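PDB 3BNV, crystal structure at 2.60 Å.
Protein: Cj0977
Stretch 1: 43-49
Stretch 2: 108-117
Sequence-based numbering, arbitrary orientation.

Stretch 1 43-49: DKNYAKS
Stretch 2 (108-117) LEAHALFDET

Strands 46-49 and 108-112 run antiparallel, with axes 4.8 Å apart and directions 170° apart. Both are extended, with phi from -89° to -156° and psi from 123° to 167°. A type II turn, Asp43 to Tyr46, leads into the first; Asn45 sits in it at phi/psi 66/21.

Register pairs Tyr46 with His111, Ala47 with Ala110, Lys48 with Glu109 and Ser49 with Leu108. Ala47 and Ala110 form a reciprocal pair of hydrogen bonds: Ala47 N to Ala110 O is 3.1 Å, Ala110 N to Ala47 O 2.8 Å. Ser49 and Leu108 do the same, Ser49 N to Leu108 O and Leu108 N to Ser49 O each 2.9 Å. The non-hydrogen-bonded pairs, Tyr46/His111 and Lys48/Glu109, alternate with these. Ala112 N donates to Asn45 O at 3.0 Å, extending the ladder into the turn.

Tyr46, Lys48, Glu109 and His111 share one face. Tyr46 (chi1 t, chi2 -95°) and His111 (chi1 m, chi2 -96°) meet obliquely, planes at 56°, Tyr46 CD2 to His111 CE1 3.5 Å. Lys48 is all t; Glu109 is m, t. Their aliphatic parts touch, Lys48 CG to Glu109 CG 3.9 Å.

On the other face, Ser49 (p) places OG 3.4 Å from Leu108 CD1 (Leu108 m, p).

Beyond the strands, opposite charges pair across the loops: Lys44 NZ forms a weakly hydrogen-bonded salt bridge to Glu116 OE2, 3.3 Å. One water accepts from Asn45 ND2 (3.1 Å) and Asp115 N (2.6 Å), bridging the loops.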

# COMPACT_ATOMS: atom_id res chain seq x y z
N ASP A 43 11.01 15.12 -12.55
CA ASP A 43 11.33 15.58 -13.89
C ASP A 43 10.25 14.98 -14.77
O ASP A 43 9.40 14.19 -14.31
CB ASP A 43 12.71 15.03 -14.31
CG ASP A 43 13.49 15.96 -15.26
OD1 ASP A 43 14.70 15.72 -15.43
OD2 ASP A 43 12.92 16.93 -15.85
N LYS A 44 10.28 15.32 -16.05
CA LYS A 44 9.37 14.72 -17.00
C LYS A 44 9.45 13.18 -16.92
O LYS A 44 10.53 12.60 -17.14
CB LYS A 44 9.74 15.17 -18.41
CG LYS A 44 8.86 14.60 -19.48
CD LYS A 44 7.45 15.08 -19.30
CE LYS A 44 6.75 15.23 -20.64
NZ LYS A 44 6.22 13.93 -21.13
N ASN A 45 8.33 12.53 -16.61
CA ASN A 45 8.28 11.06 -16.65
C ASN A 45 9.17 10.40 -15.62
O ASN A 45 9.53 9.23 -15.77
CB ASN A 45 8.66 10.52 -18.04
CG ASN A 45 7.49 10.58 -19.03
OD1 ASN A 45 6.32 10.56 -18.63
ND2 ASN A 45 7.81 10.66 -20.31
N TYR A 46 9.52 11.13 -14.58
CA TYR A 46 10.53 10.65 -13.66
C TYR A 46 10.33 11.19 -12.24
O TYR A 46 9.97 12.36 -12.05
CB TYR A 46 11.93 11.02 -14.17
CG TYR A 46 13.00 10.71 -13.15
CD1 TYR A 46 13.48 11.69 -12.28
CD2 TYR A 46 13.52 9.43 -13.04
CE1 TYR A 46 14.45 11.40 -11.35
CE2 TYR A 46 14.47 9.12 -12.12
CZ TYR A 46 14.94 10.10 -11.27
OH TYR A 46 15.91 9.75 -10.34
N ALA A 47 10.58 10.34 -11.25
CA ALA A 47 10.58 10.78 -9.85
C ALA A 47 11.43 9.88 -8.96
O ALA A 47 11.57 8.68 -9.20
CB ALA A 47 9.17 10.87 -9.32
N LYS A 48 12.00 10.47 -7.92
CA LYS A 48 12.82 9.73 -6.96
C LYS A 48 12.30 10.00 -5.55
O LYS A 48 11.99 11.14 -5.21
CB LYS A 48 14.27 10.18 -7.06
CG LYS A 48 15.30 9.13 -6.70
CD LYS A 48 16.74 9.69 -6.76
CE LYS A 48 17.81 8.56 -6.63
NZ LYS A 48 19.15 8.88 -7.29
N SER A 49 12.18 8.96 -4.72
CA SER A 49 11.68 9.20 -3.36
C SER A 49 12.42 8.40 -2.32
O SER A 49 13.20 7.51 -2.64
CB SER A 49 10.17 8.95 -3.27
OG SER A 49 9.88 7.57 -3.18
N LEU A 108 13.43 4.82 -3.71
CA LEU A 108 12.61 4.45 -4.86
C LEU A 108 12.89 5.33 -6.09
O LEU A 108 13.11 6.53 -5.96
CB LEU A 108 11.13 4.49 -4.50
CG LEU A 108 10.73 3.72 -3.23
CD1 LEU A 108 10.90 4.53 -1.94
CD2 LEU A 108 9.30 3.23 -3.32
N GLU A 109 12.90 4.73 -7.27
CA GLU A 109 12.92 5.48 -8.52
C GLU A 109 11.77 5.04 -9.38
O GLU A 109 11.46 3.85 -9.46
CB GLU A 109 14.21 5.28 -9.30
CG GLU A 109 15.42 5.77 -8.59
CD GLU A 109 16.68 5.58 -9.40
OE1 GLU A 109 17.73 5.28 -8.78
OE2 GLU A 109 16.63 5.73 -10.65
N ALA A 110 11.14 6.00 -10.05
CA ALA A 110 9.99 5.72 -10.93
C ALA A 110 10.21 6.29 -12.31
O ALA A 110 10.64 7.43 -12.45
CB ALA A 110 8.72 6.30 -10.32
N HIS A 111 9.93 5.50 -13.34
CA HIS A 111 10.09 5.95 -14.72
C HIS A 111 8.82 5.60 -15.46
O HIS A 111 8.41 4.43 -15.48
CB HIS A 111 11.24 5.25 -15.39
CG HIS A 111 12.56 5.48 -14.74
ND1 HIS A 111 13.45 6.44 -15.17
CD2 HIS A 111 13.17 4.84 -13.71
CE1 HIS A 111 14.53 6.41 -14.42
NE2 HIS A 111 14.40 5.43 -13.54
N ALA A 112 8.18 6.62 -16.04
CA ALA A 112 6.93 6.46 -16.76
C ALA A 112 7.23 6.14 -18.20
O ALA A 112 8.04 6.80 -18.81
CB ALA A 112 6.13 7.74 -16.67
N LEU A 113 6.58 5.13 -18.75
CA LEU A 113 6.75 4.80 -20.16
C LEU A 113 6.18 5.92 -21.00
O LEU A 113 5.06 6.38 -20.75
CB LEU A 113 6.06 3.48 -20.50
CG LEU A 113 6.82 2.26 -20.00
CD1 LEU A 113 6.10 0.93 -20.33
CD2 LEU A 113 8.30 2.28 -20.54
N PHE A 114 6.97 6.36 -21.98
CA PHE A 114 6.69 7.52 -22.80
C PHE A 114 5.33 7.42 -23.47
O PHE A 114 4.98 6.38 -24.03
CB PHE A 114 7.80 7.64 -23.85
CG PHE A 114 7.67 8.81 -24.77
CD1 PHE A 114 7.02 8.68 -25.99
CD2 PHE A 114 8.25 10.03 -24.46
CE1 PHE A 114 6.93 9.76 -26.87
CE2 PHE A 114 8.16 11.11 -25.34
CZ PHE A 114 7.50 10.97 -26.54
N ASP A 115 4.57 8.50 -23.39
CA ASP A 115 3.20 8.52 -23.89
C ASP A 115 2.58 9.91 -23.72
O ASP A 115 1.91 10.19 -22.73
CB ASP A 115 2.35 7.48 -23.17
CG ASP A 115 1.03 7.24 -23.86
OD1 ASP A 115 0.72 7.93 -24.86
OD2 ASP A 115 0.28 6.34 -23.39
N GLU A 116 2.80 10.78 -24.70
CA GLU A 116 2.22 12.11 -24.62
C GLU A 116 0.79 12.17 -25.16
O GLU A 116 0.24 13.25 -25.35
CB GLU A 116 3.14 13.17 -25.26
CG GLU A 116 4.18 13.74 -24.27
CD GLU A 116 4.80 15.07 -24.70
OE1 GLU A 116 4.31 15.71 -25.67
OE2 GLU A 116 5.80 15.49 -24.06
N THR A 117 0.15 11.03 -25.39
CA THR A 117 -1.24 11.06 -25.86
C THR A 117 -2.21 10.64 -24.76
O THR A 117 -3.02 11.44 -24.29
CB THR A 117 -1.50 10.19 -27.14
OG1 THR A 117 -1.66 8.80 -26.77
CG2 THR A 117 -0.36 10.35 -28.18
O HOH W 1 5.86 10.63 -22.75